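PDB 3OBE: sugar phosphate isomerase/epimerase from Parabacteroides distasonis, which probably acts as an isomerase and is built on a xylose isomerase-like TIM-barrel domain. Local coordinates for residues A[40-45]-A[82-87]; A[122-127]-A[160-165]; A[222-227]-A[254-259]; A[231-236]-A[260-265]; A[249-252]-A[258-261]. All coordinates share one frame; numbering follows the deposited sequence.

In the fold
The five contacts lie round one TIM barrel. Contact 1 joins two helices that follow each other in the chain; contact 2 lies next to it, their centres 21 Å apart, and Lys82 packs on the backbone at Leu126. Contacts 3, 4 and 5 form a second group, with centres 9 to 13 Å apart. Contacts 3 and 5 share Asn258 and Phe259, where helix 259-269 begins; contacts 4 and 5 both use that helix. Contacts 3 and 5 involve loops leaving the C-terminal ends of barrel strands, where TIM-barrel enzymes keep their active sites, whereas contact 2 lies toward the other strand ends, its centre 33 Å from that of contact 3.

Contact 1 (A[40-45]-A[82-87])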
# COMPACT_ATOMS: atom_id res chain seq x y z
N ASN A 40 -1.41 -23.07 5.96
CA ASN A 40 -1.95 -23.57 4.71
C ASN A 40 -2.31 -22.43 3.77
O ASN A 40 -2.09 -22.53 2.57
CB ASN A 40 -3.14 -24.46 4.99
CG ASN A 40 -2.72 -25.75 5.68
OD1 ASN A 40 -1.91 -26.51 5.13
ND2 ASN A 40 -3.23 -25.99 6.89
N GLY A 41 -2.81 -21.34 4.32
CA GLY A 41 -3.19 -20.18 3.50
C GLY A 41 -1.97 -19.56 2.83
O GLY A 41 -2.00 -19.17 1.65
N LEU A 42 -0.91 -19.43 3.60
CA LEU A 42 0.36 -18.92 3.07
C LEU A 42 0.93 -19.81 1.97
O LEU A 42 1.46 -19.32 0.98
CB LEU A 42 1.38 -18.68 4.19
CG LEU A 42 1.02 -17.57 5.20
CD1 LEU A 42 1.91 -17.60 6.48
CD2 LEU A 42 1.09 -16.18 4.61
N ASN A 43 0.80 -21.11 2.13
CA ASN A 43 1.22 -22.04 1.10
C ASN A 43 0.42 -21.84 -0.18
O ASN A 43 0.94 -21.84 -1.30
CB ASN A 43 1.08 -23.47 1.61
CG ASN A 43 1.64 -24.47 0.65
OD1 ASN A 43 2.85 -24.54 0.45
ND2 ASN A 43 0.77 -25.27 0.04
N ARG A 44 -0.88 -21.67 -0.01
CA ARG A 44 -1.76 -21.37 -1.15
C ARG A 44 -1.33 -20.10 -1.91
O ARG A 44 -1.30 -20.07 -3.17
CB ARG A 44 -3.17 -21.20 -0.60
CG ARG A 44 -4.21 -21.59 -1.56
CD ARG A 44 -5.57 -21.86 -0.90
NE ARG A 44 -6.59 -21.58 -1.89
CZ ARG A 44 -7.89 -21.54 -1.64
NH1 ARG A 44 -8.35 -21.73 -0.41
NH2 ARG A 44 -8.73 -21.31 -2.63
N LEU A 45 -1.03 -19.05 -1.16
CA LEU A 45 -0.57 -17.81 -1.77
C LEU A 45 0.75 -18.04 -2.55
O LEU A 45 0.89 -17.57 -3.70
CB LEU A 45 -0.42 -16.75 -0.73
CG LEU A 45 -1.72 -16.31 -0.06
CD1 LEU A 45 -1.41 -15.24 0.97
CD2 LEU A 45 -2.72 -15.74 -1.14
N LYS A 82 7.18 -13.02 11.05
CA LYS A 82 8.22 -13.17 10.03
C LYS A 82 8.53 -14.66 9.79
O LYS A 82 8.63 -15.11 8.66
CB LYS A 82 9.47 -12.41 10.45
CG LYS A 82 10.54 -12.34 9.38
CD LYS A 82 11.73 -11.47 9.77
CE LYS A 82 12.75 -11.43 8.60
NZ LYS A 82 13.39 -12.73 8.36
N LYS A 83 8.63 -15.44 10.87
CA LYS A 83 8.93 -16.88 10.73
C LYS A 83 7.91 -17.65 9.89
O LYS A 83 8.27 -18.43 8.99
CB LYS A 83 9.06 -17.54 12.12
CG LYS A 83 9.19 -19.06 12.11
CD LYS A 83 10.58 -19.48 11.66
CE LYS A 83 10.93 -20.92 12.13
NZ LYS A 83 11.37 -21.73 10.97
N MSE A 84 6.62 -17.45 10.19
CA MSE A 84 5.53 -18.10 9.48
C MSE A 84 5.59 -17.80 7.97
O MSE A 84 5.56 -18.68 7.11
CB MSE A 84 4.21 -17.56 10.06
CG MSE A 84 3.02 -18.46 9.95
SE MSE A 84 1.83 -18.11 11.46
CE MSE A 84 1.75 -16.24 11.36
N VAL A 85 5.70 -16.51 7.66
CA VAL A 85 5.73 -16.08 6.24
C VAL A 85 7.01 -16.58 5.53
O VAL A 85 6.96 -17.12 4.44
CB VAL A 85 5.54 -14.58 6.18
CG1 VAL A 85 5.71 -13.98 4.74
CG2 VAL A 85 4.19 -14.19 6.81
N ASP A 86 8.16 -16.40 6.16
CA ASP A 86 9.44 -16.87 5.59
C ASP A 86 9.41 -18.37 5.30
O ASP A 86 9.86 -18.83 4.24
CB ASP A 86 10.59 -16.58 6.56
CG ASP A 86 10.95 -15.09 6.68
OD1 ASP A 86 10.52 -14.20 5.89
OD2 ASP A 86 11.77 -14.82 7.58
N ASP A 87 8.87 -19.15 6.23
CA ASP A 87 8.77 -20.61 6.05
C ASP A 87 7.92 -21.00 4.83
O ASP A 87 8.18 -22.03 4.18
CB ASP A 87 8.17 -21.27 7.31
CG ASP A 87 9.15 -21.39 8.48
OD1 ASP A 87 10.37 -21.17 8.31
OD2 ASP A 87 8.66 -21.70 9.59
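Leu42 makes every contact of its helix here, its CD1 methyl touching both Met84, a selenomethionine, and Val85 on the neighbouring helix. The contact is small, 121 Å² counting both sides, and its side chains are apolar. At its tightest, Leu42 CD1 lies 3.7 Å from Met84 CG and 3.9 Å from Met84 O, close over the backbone of that turn, while Val85 CG2 is 4.1 Å from Leu42 CD1. The two longer side chains cross at about a right angle, with the leucine meeting the first part of the selenomethionine chain and not its tip. That part is presented because Met84 CG lies anti to the backbone N (chi1 -154°), in the conformer described here. The helices stand close at this point, with 6.9 Å from Leu42 CA to Val85 CA.

Away from this apolar patch the side chains are polar. On the exposed side of helix 78-87, Lys83 NZ reaches Asp87 OD1 at 2.9 Å, one turn on; a like pair, Lys82 NZ with Asp86 OD2 at 2.8 Å, lies on the flank toward helix 109-126. Both carboxylate oxygens use the syn lone pair. Asn40 and Asn43 are exposed on helix 38-48, and Arg44 reaches across to Glu292 of helix 287-300 in a salt bridge.

Inward, Leu42 and Val85 both rest on Leu53 of strand 52-55 and on Leu90. Helix 38-48 leads into that strand and helix 78-87 follows it, so the pairing is that of successive outer helices over a parallel strand, as in the repeated beta-alpha-beta crossovers of a TIM barrel.

Contact 2 (A[122-127]-A[160-165])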
# COMPACT_ATOMS: atom_id res chain seq x y z
N ILE A 122 9.66 -1.83 15.73
CA ILE A 122 8.93 -3.11 15.59
C ILE A 122 9.02 -3.61 14.16
O ILE A 122 9.23 -4.78 13.92
CB ILE A 122 7.46 -2.96 16.01
CG1 ILE A 122 7.35 -2.69 17.52
CG2 ILE A 122 6.58 -4.18 15.56
CD1 ILE A 122 7.74 -3.86 18.40
N HIS A 123 8.91 -2.70 13.19
CA HIS A 123 8.90 -3.10 11.80
C HIS A 123 10.31 -3.42 11.31
O HIS A 123 10.46 -4.22 10.36
CB HIS A 123 8.24 -2.03 10.90
CG HIS A 123 6.73 -2.04 10.96
ND1 HIS A 123 6.04 -1.56 12.06
CD2 HIS A 123 5.80 -2.54 10.11
CE1 HIS A 123 4.74 -1.73 11.85
NE2 HIS A 123 4.56 -2.30 10.67
N ALA A 124 11.33 -2.88 11.96
CA ALA A 124 12.72 -3.29 11.64
C ALA A 124 12.90 -4.76 12.03
O ALA A 124 13.49 -5.59 11.29
CB ALA A 124 13.73 -2.36 12.33
N GLU A 125 12.36 -5.13 13.18
CA GLU A 125 12.36 -6.53 13.60
C GLU A 125 11.64 -7.42 12.58
O GLU A 125 12.08 -8.54 12.30
CB GLU A 125 11.65 -6.72 14.96
CG GLU A 125 12.23 -6.15 16.22
CD GLU A 125 11.26 -6.41 17.43
OE1 GLU A 125 10.02 -6.35 17.28
OE2 GLU A 125 11.73 -6.72 18.53
N LEU A 126 10.51 -6.93 12.06
CA LEU A 126 9.67 -7.65 11.12
C LEU A 126 10.38 -7.81 9.76
O LEU A 126 10.12 -8.77 9.06
CB LEU A 126 8.34 -6.91 10.95
CG LEU A 126 7.18 -7.57 10.19
CD1 LEU A 126 6.75 -8.89 10.89
CD2 LEU A 126 6.02 -6.59 10.02
N GLY A 127 11.31 -6.88 9.45
CA GLY A 127 12.16 -6.94 8.25
C GLY A 127 11.51 -6.37 7.01
O GLY A 127 11.91 -6.69 5.89
N LYS A 160 13.48 6.13 7.84
CA LYS A 160 14.70 6.05 7.01
C LYS A 160 15.95 5.73 7.82
O LYS A 160 16.90 5.15 7.30
CB LYS A 160 14.88 7.37 6.26
CG LYS A 160 16.10 7.53 5.42
CD LYS A 160 15.99 8.74 4.49
CE LYS A 160 16.41 10.02 5.15
NZ LYS A 160 15.59 11.06 4.59
N LYS A 161 15.93 6.07 9.10
CA LYS A 161 16.99 5.72 10.04
C LYS A 161 17.21 4.22 10.15
O LYS A 161 18.30 3.78 10.43
CB LYS A 161 16.67 6.28 11.44
CG LYS A 161 16.70 7.79 11.50
CD LYS A 161 16.73 8.32 12.95
CE LYS A 161 16.51 9.86 13.05
NZ LYS A 161 15.68 10.26 14.26
N ALA A 162 16.14 3.46 9.96
CA ALA A 162 16.16 2.01 9.97
C ALA A 162 16.25 1.46 8.56
O ALA A 162 16.11 0.25 8.38
CB ALA A 162 14.84 1.47 10.65
N GLY A 163 16.41 2.32 7.55
CA GLY A 163 16.46 1.84 6.17
C GLY A 163 15.12 1.41 5.59
O GLY A 163 15.09 0.62 4.67
N ILE A 164 14.03 1.94 6.13
CA ILE A 164 12.69 1.63 5.72
C ILE A 164 12.06 2.88 5.07
O ILE A 164 12.16 4.00 5.59
CB ILE A 164 11.83 1.21 6.91
CG1 ILE A 164 12.41 -0.03 7.53
CG2 ILE A 164 10.36 1.05 6.50
CD1 ILE A 164 11.82 -0.41 8.93
N LEU A 165 11.35 2.65 3.98
CA LEU A 165 10.70 3.72 3.21
C LEU A 165 9.32 3.99 3.77
O LEU A 165 8.49 3.08 3.79
CB LEU A 165 10.54 3.34 1.76
CG LEU A 165 11.82 3.10 0.96
CD1 LEU A 165 11.44 2.55 -0.41
CD2 LEU A 165 12.66 4.37 0.84
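The last full turn of helix 109-126 passes the loop that ends helix 142-160, the backbones drawing nearest at Ala124 and Ala162, with 6.5 Å from Ala124 CA to Ala162 CA. Ile164 does most of the touching. Its CD1 lies against the helix backbone, 3.9 Å from Ala124 N and 4.1 Å from His123 C. With CG1 anti to its own carbonyl carbon (chi1 -61°) and chi2 near 168°, the chain extends straight to that surface. Nearer solvent, the methyls of two alanines meet, Ala124 CB standing 4.3 Å from Ala162 CB.

The loop takes this course because a Schellman motif closes helix 142-160: Gly163, the C-prime residue with phi of 73°, donates from its N to Lys160 O at 2.9 Å, and Ile164 N turns back to Thr159 O. The chain then enters strand 165-169, next to strand 130-133 into which helix 109-126 leads, so the contact joins two neighbouring beta-alpha units of the TIM barrel beside the N-terminal ends of their strands.

His123 contributes through its backbone and CB, while its imidazole leads inward, ND1 bonded to Ala119 O and NE2 to Ser95 OG. Ile164 and His123 both pack on Met131 of strand 130-133.

Contact 3 (A[222-227]-A[254-259])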
# COMPACT_ATOMS: atom_id res chain seq x y z
N ALA A 222 -7.85 5.93 -7.74
CA ALA A 222 -7.60 7.09 -8.60
C ALA A 222 -8.63 7.14 -9.75
O ALA A 222 -9.30 8.16 -9.95
CB ALA A 222 -6.18 7.04 -9.16
N VAL A 223 -8.82 6.01 -10.45
CA VAL A 223 -9.90 5.95 -11.48
C VAL A 223 -11.30 6.26 -10.91
O VAL A 223 -12.08 7.00 -11.54
CB VAL A 223 -9.88 4.62 -12.24
CG1 VAL A 223 -11.10 4.53 -13.19
CG2 VAL A 223 -8.52 4.47 -13.02
N MSE A 224 -11.60 5.79 -9.69
CA MSE A 224 -12.86 6.04 -9.05
C MSE A 224 -12.98 7.49 -8.58
O MSE A 224 -14.09 7.97 -8.36
CB MSE A 224 -13.09 5.10 -7.87
CG MSE A 224 -13.17 3.67 -8.29
SE MSE A 224 -14.88 3.25 -9.07
CE MSE A 224 -15.91 3.23 -7.48
N GLY A 225 -11.84 8.19 -8.51
CA GLY A 225 -11.81 9.64 -8.31
C GLY A 225 -11.70 10.43 -9.60
O GLY A 225 -11.34 11.61 -9.56
N GLN A 226 -11.99 9.76 -10.72
CA GLN A 226 -12.02 10.36 -12.06
C GLN A 226 -10.65 10.75 -12.61
O GLN A 226 -10.55 11.61 -13.49
CB GLN A 226 -12.98 11.54 -12.12
CG GLN A 226 -14.40 11.25 -11.64
CD GLN A 226 -15.36 12.42 -11.84
OE1 GLN A 226 -15.04 13.57 -11.49
NE2 GLN A 226 -16.55 12.13 -12.36
N GLN A 227 -9.62 10.13 -12.09
CA GLN A 227 -8.24 10.44 -12.49
C GLN A 227 -7.66 9.33 -13.38
O GLN A 227 -7.97 8.15 -13.22
CB GLN A 227 -7.36 10.57 -11.26
CG GLN A 227 -7.80 11.64 -10.28
CD GLN A 227 -7.84 13.00 -10.91
OE1 GLN A 227 -6.87 13.43 -11.54
NE2 GLN A 227 -8.98 13.68 -10.78
N SER A 254 -12.75 -6.59 -15.27
CA SER A 254 -13.83 -5.58 -15.41
C SER A 254 -13.62 -4.77 -16.70
O SER A 254 -12.68 -5.03 -17.45
CB SER A 254 -13.91 -4.66 -14.22
OG SER A 254 -12.97 -3.60 -14.26
N GLY A 255 -14.55 -3.86 -16.98
CA GLY A 255 -14.40 -2.89 -18.04
C GLY A 255 -13.58 -1.66 -17.68
O GLY A 255 -13.40 -0.80 -18.53
N MSE A 256 -13.03 -1.50 -16.46
CA MSE A 256 -12.59 -0.15 -15.97
C MSE A 256 -11.13 0.44 -16.08
O MSE A 256 -11.00 1.64 -16.31
CB MSE A 256 -13.08 0.05 -14.51
CG MSE A 256 -14.52 -0.36 -14.29
SE MSE A 256 -15.01 -0.11 -12.40
CE MSE A 256 -14.20 1.58 -12.37
N MSE A 257 -10.05 -0.32 -15.89
CA MSE A 257 -8.60 -0.31 -15.68
C MSE A 257 -7.88 -0.78 -16.95
O MSE A 257 -8.27 -1.78 -17.56
CB MSE A 257 -8.20 -1.19 -14.47
CG MSE A 257 -9.07 -1.04 -13.22
SE MSE A 257 -9.02 0.79 -12.65
CE MSE A 257 -7.10 1.10 -12.46
N ASN A 258 -6.84 -0.04 -17.31
CA ASN A 258 -5.95 -0.42 -18.40
C ASN A 258 -4.61 -0.84 -17.79
O ASN A 258 -3.67 -0.05 -17.67
CB ASN A 258 -5.77 0.76 -19.36
CG ASN A 258 -5.14 0.30 -20.68
OD1 ASN A 258 -4.27 -0.57 -20.67
ND2 ASN A 258 -5.52 0.92 -21.77
N PHE A 259 -4.55 -2.08 -17.34
CA PHE A 259 -3.36 -2.61 -16.69
C PHE A 259 -2.17 -2.65 -17.64
O PHE A 259 -1.07 -2.37 -17.21
CB PHE A 259 -3.66 -3.94 -15.99
CG PHE A 259 -4.48 -3.75 -14.74
CD1 PHE A 259 -3.96 -3.00 -13.70
CD2 PHE A 259 -5.76 -4.25 -14.64
CE1 PHE A 259 -4.68 -2.75 -12.55
CE2 PHE A 259 -6.49 -3.99 -13.46
CZ PHE A 259 -5.92 -3.28 -12.44
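Val223 lies against the end of Met257, a selenomethionine, and the two side chains slide past each other in opposite directions. Val223 CG2 is 3.7 Å from Met257 SE and also 3.7 Å from Met257 CE, and the overlap extends back along the valine, where Val223 CB is 3.9 Å from Met257 SE. Met257 starts off at an angle to the helix, and it is the folding of its chain at chi2 (-58°) and chi3 (-55°) that brings the selenium and terminal methyl round to the valine.

A second pair, both selenomethionines, meets nearer the surface, where Met224 SE approaches Met256 CE at 3.8 Å as their chains cross obliquely. Met256 has two conformers, so this outer touch probably holds for only part of the molecules. The side chains that meet are all apolar, and the two segments are held by packing.

Each backbone is fixed by turns of its own. Before Met256, Ser254 OG accepts from Met256 N at 3.0 Å (N-H...O 163°) in an ST turn, and the same hydroxyl bonds to Asp247. Beyond Val223 a Schellman motif stops the helix: Gln227 N bonds to Ala222 O at 2.9 Å and Gln226 N to Val223 O at the same length, with Gln226 in the C-prime place.

Met257 also packs on Val219 and Tyr220 of helix 219-224 and touches Ile262 of helix 259-269. The contact thus ties the short helix following strand 213-218 to the loop between strand 240-245 and helix 259-269, beside the C-terminal ends of two adjacent barrel strands.

Contact 4 (A[231-236]-A[260-265]); sequences EWMENY and PNIFKK
Met233, Lys265 and Glu234 account for most of the surface buried here, between helices 231-235 and 260-265, whose axes run nearly parallel at 10° and come within 10.3 Å. Met233, a selenomethionine, points toward the partner helix and buries the most. Its CB packs on the aliphatic part of the lysine, 3.7 Å from Lys265 CG. In the conformer described, its far end runs toward Ile262, with Met233 SE 4.5 Å from Ile262 CG2; as Met233 has two conformers, the placing of its selenium and terminal methyl against the Ile262 turn is doubtful.

Lys265 starts toward the partner helix but does not continue straight. Bends at chi2 (57°) and chi3 carry its stem past Met233 and its amine up to Glu234, the two charged side chains crossing at about a right angle. Lys265 NZ donates to Glu234 OE1 at 2.6 Å in a salt bridge. The ammonium comes from above the carboxylate plane, 48° out of it, and Lys265 CE lies close as well, 3.3 Å from Glu234 OE1. Glu234 bends at chi2 to turn its carboxylate this way. Lys265 NZ has a second acid partner in Glu268, nearly one turn further along its own helix.

Replacing Lys265 by an alanine would probably leave the carboxylate of Glu234 without its cation and uncover the CB side of Met233.

Further along the partner helix, Met233 also packs on Ala266 and Ile269. The contact is amphipathic: one lysine gives its methylenes to the buried apolar layer and its charge to the exposed edge, where two carboxylates share it.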
# COMPACT_ATOMS: atom_id res chain seq x y z
N GLU A 231 -1.35 9.36 -15.79
CA GLU A 231 -1.04 10.79 -15.80
C GLU A 231 -0.34 11.19 -14.50
O GLU A 231 0.64 11.96 -14.53
CB GLU A 231 -2.29 11.64 -16.02
CG GLU A 231 -1.96 13.06 -16.34
CD GLU A 231 -3.20 13.92 -16.63
OE1 GLU A 231 -4.34 13.38 -16.55
OE2 GLU A 231 -3.04 15.13 -16.89
N TRP A 232 -0.85 10.72 -13.37
CA TRP A 232 -0.21 10.97 -12.08
C TRP A 232 1.23 10.41 -12.03
O TRP A 232 2.14 11.11 -11.60
CB TRP A 232 -1.07 10.49 -10.93
CG TRP A 232 -2.21 11.38 -10.73
CD1 TRP A 232 -3.40 11.36 -11.40
CD2 TRP A 232 -2.29 12.49 -9.82
NE1 TRP A 232 -4.22 12.36 -10.96
CE2 TRP A 232 -3.56 13.08 -9.99
CE3 TRP A 232 -1.40 13.06 -8.89
CZ2 TRP A 232 -3.97 14.19 -9.25
CZ3 TRP A 232 -1.80 14.19 -8.16
CH2 TRP A 232 -3.07 14.72 -8.33
N MSE A 233 1.39 9.18 -12.50
CA MSE A 233 2.70 8.52 -12.56
C MSE A 233 3.68 9.30 -13.44
O MSE A 233 4.84 9.52 -13.08
CB MSE A 233 2.52 7.06 -13.02
CG MSE A 233 1.72 6.20 -12.03
SE MSE A 233 0.99 4.57 -12.84
CE MSE A 233 2.59 3.46 -13.05
N GLU A 234 3.20 9.78 -14.59
CA GLU A 234 4.00 10.57 -15.50
C GLU A 234 4.40 11.92 -14.89
O GLU A 234 5.49 12.42 -15.15
CB GLU A 234 3.23 10.79 -16.81
CG GLU A 234 3.96 11.55 -17.82
CD GLU A 234 5.28 10.84 -18.29
OE1 GLU A 234 5.49 9.57 -18.16
OE2 GLU A 234 6.11 11.60 -18.80
N ASN A 235 3.54 12.50 -14.06
CA ASN A 235 3.85 13.82 -13.53
C ASN A 235 4.73 13.79 -12.28
O ASN A 235 5.37 14.80 -11.97
CB ASN A 235 2.57 14.58 -13.25
CG ASN A 235 1.90 15.05 -14.52
OD1 ASN A 235 2.50 15.04 -15.61
ND2 ASN A 235 0.65 15.49 -14.39
N TYR A 236 4.76 12.66 -11.59
CA TYR A 236 5.52 12.52 -10.33
C TYR A 236 6.27 11.19 -10.33
O TYR A 236 6.09 10.34 -9.47
CB TYR A 236 4.58 12.61 -9.11
CG TYR A 236 3.77 13.86 -9.08
CD1 TYR A 236 4.26 14.99 -8.49
CD2 TYR A 236 2.51 13.91 -9.67
CE1 TYR A 236 3.51 16.14 -8.47
CE2 TYR A 236 1.72 15.09 -9.64
CZ TYR A 236 2.25 16.19 -9.06
OH TYR A 236 1.49 17.39 -9.01
N PRO A 260 -2.39 -2.91 -18.95
CA PRO A 260 -1.21 -2.86 -19.83
C PRO A 260 -0.53 -1.50 -19.78
O PRO A 260 0.68 -1.42 -19.65
CB PRO A 260 -1.79 -3.19 -21.19
CG PRO A 260 -2.87 -4.16 -20.89
CD PRO A 260 -3.52 -3.57 -19.64
N ASN A 261 -1.31 -0.42 -19.78
CA ASN A 261 -0.71 0.92 -19.69
C ASN A 261 -0.17 1.29 -18.33
O ASN A 261 0.83 1.98 -18.26
CB ASN A 261 -1.67 1.99 -20.15
CG ASN A 261 -1.86 2.01 -21.65
OD1 ASN A 261 -1.10 1.42 -22.45
ND2 ASN A 261 -2.90 2.71 -22.06
N ILE A 262 -0.86 0.87 -17.27
CA ILE A 262 -0.40 1.11 -15.90
C ILE A 262 0.94 0.45 -15.65
O ILE A 262 1.89 1.11 -15.17
CB ILE A 262 -1.46 0.66 -14.88
CG1 ILE A 262 -2.66 1.63 -14.93
CG2 ILE A 262 -0.89 0.53 -13.47
CD1 ILE A 262 -3.91 1.10 -14.27
N PHE A 263 1.06 -0.80 -16.06
CA PHE A 263 2.32 -1.53 -15.90
C PHE A 263 3.43 -0.99 -16.80
O PHE A 263 4.54 -0.81 -16.33
CB PHE A 263 2.10 -3.02 -16.09
CG PHE A 263 1.64 -3.70 -14.85
CD1 PHE A 263 2.52 -4.05 -13.84
CD2 PHE A 263 0.30 -3.96 -14.67
CE1 PHE A 263 2.05 -4.62 -12.69
CE2 PHE A 263 -0.14 -4.53 -13.56
CZ PHE A 263 0.71 -4.87 -12.56
N LYS A 264 3.12 -0.65 -18.04
CA LYS A 264 4.10 -0.01 -18.91
C LYS A 264 4.67 1.26 -18.26
O LYS A 264 5.89 1.42 -18.22
CB LYS A 264 3.47 0.31 -20.28
CG LYS A 264 4.41 0.96 -21.28
CD LYS A 264 3.60 1.37 -22.56
N LYS A 265 3.81 2.11 -17.71
CA LYS A 265 4.29 3.34 -17.10
C LYS A 265 5.05 3.04 -15.80
O LYS A 265 6.05 3.70 -15.50
CB LYS A 265 3.13 4.28 -16.78
CG LYS A 265 3.60 5.67 -16.30
CD LYS A 265 4.51 6.40 -17.30
CE LYS A 265 3.77 6.79 -18.58
NZ LYS A 265 4.59 7.53 -19.56

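Contact 5 (A[249-252]-A[258-261]); sequences WIIG and NFPN
Ile251 sets its CG2 methyl over one face of the Phe259 ring, 3.8 Å above the plane and displaced toward the rim, and the two side chains cross at about a right angle. The methyl makes a CH-pi contact, with Ile251 CG2 4.1 Å from the centroid of the Phe259 ring and 23° off its normal; the nearest ring atom is Phe259 CE2, at 3.8 Å. The branch that does this is the one anti to the backbone N. Gly252 N approaches the ring obliquely, 3.8 Å from Phe259 CE2, while its hydrogen bond goes to Asp247.

Cutting Phe259 back to an alanine would probably leave the Ile251 methyl without its aromatic face and open a gap beneath the loop.

The ring is aimed from the first turn of helix 259-269, which Asn258 starts as N-cap: Asn261 N donates to Asn258 OD1 at 3.1 Å (161°), from above the carbonyl plane. Phe259 and Ile251 also both touch Tyr297 and Ile245, so the pair also packs on helix 287-300 and strand 240-245. A beta-alpha loop thus folds back on the helix it leads into, at the C-terminal end of a TIM-barrel strand.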
# COMPACT_ATOMS: atom_id res chain seq x y z
N TRP A 249 -13.08 -6.45 -8.66
CA TRP A 249 -12.80 -7.64 -7.82
C TRP A 249 -11.55 -8.31 -8.39
O TRP A 249 -10.42 -7.87 -8.13
CB TRP A 249 -14.03 -8.53 -7.69
CG TRP A 249 -13.91 -9.45 -6.47
CD1 TRP A 249 -13.77 -9.04 -5.16
CD2 TRP A 249 -13.92 -10.88 -6.45
NE1 TRP A 249 -13.66 -10.14 -4.33
CE2 TRP A 249 -13.75 -11.28 -5.09
CE3 TRP A 249 -14.05 -11.88 -7.43
CZ2 TRP A 249 -13.70 -12.62 -4.72
CZ3 TRP A 249 -14.03 -13.19 -7.05
CH2 TRP A 249 -13.84 -13.55 -5.70
N ILE A 250 -11.72 -9.32 -9.22
CA ILE A 250 -10.55 -9.99 -9.80
C ILE A 250 -9.79 -9.04 -10.71
O ILE A 250 -10.37 -8.35 -11.55
CB ILE A 250 -10.92 -11.23 -10.57
CG1 ILE A 250 -11.34 -12.34 -9.64
CG2 ILE A 250 -9.72 -11.78 -11.42
CD1 ILE A 250 -12.21 -13.43 -10.34
N ILE A 251 -8.48 -8.97 -10.51
CA ILE A 251 -7.66 -8.08 -11.31
C ILE A 251 -7.77 -8.43 -12.79
O ILE A 251 -7.55 -9.60 -13.21
CB ILE A 251 -6.19 -8.08 -10.87
CG1 ILE A 251 -6.06 -7.77 -9.38
CG2 ILE A 251 -5.32 -7.19 -11.76
CD1 ILE A 251 -6.63 -6.39 -8.90
N GLY A 252 -8.14 -7.41 -13.58
CA GLY A 252 -8.27 -7.54 -15.03
C GLY A 252 -9.57 -8.12 -15.56
O GLY A 252 -9.68 -8.45 -16.77
N ASN A 258 -6.84 -0.04 -17.31
CA ASN A 258 -5.95 -0.42 -18.40
C ASN A 258 -4.61 -0.84 -17.79
O ASN A 258 -3.67 -0.05 -17.67
CB ASN A 258 -5.77 0.76 -19.36
CG ASN A 258 -5.14 0.30 -20.68
OD1 ASN A 258 -4.27 -0.57 -20.67
ND2 ASN A 258 -5.52 0.92 -21.77
N PHE A 259 -4.55 -2.08 -17.34
CA PHE A 259 -3.36 -2.61 -16.69
C PHE A 259 -2.17 -2.65 -17.64
O PHE A 259 -1.07 -2.37 -17.21
CB PHE A 259 -3.66 -3.94 -15.99
CG PHE A 259 -4.48 -3.75 -14.74
CD1 PHE A 259 -3.96 -3.00 -13.70
CD2 PHE A 259 -5.76 -4.25 -14.64
CE1 PHE A 259 -4.68 -2.75 -12.55
CE2 PHE A 259 -6.49 -3.99 -13.46
CZ PHE A 259 -5.92 -3.28 -12.44
N PRO A 260 -2.39 -2.91 -18.95
CA PRO A 260 -1.21 -2.86 -19.83
C PRO A 260 -0.53 -1.50 -19.78
O PRO A 260 0.68 -1.42 -19.65
CB PRO A 260 -1.79 -3.19 -21.19
CG PRO A 260 -2.87 -4.16 -20.89
CD PRO A 260 -3.52 -3.57 -19.64
N ASN A 261 -1.31 -0.42 -19.78
CA ASN A 261 -0.71 0.92 -19.69
C ASN A 261 -0.17 1.29 -18.33
O ASN A 261 0.83 1.98 -18.26
CB ASN A 261 -1.67 1.99 -20.15
CG ASN A 261 -1.86 2.01 -21.65
OD1 ASN A 261 -1.10 1.42 -22.45
ND2 ASN A 261 -2.90 2.71 -22.06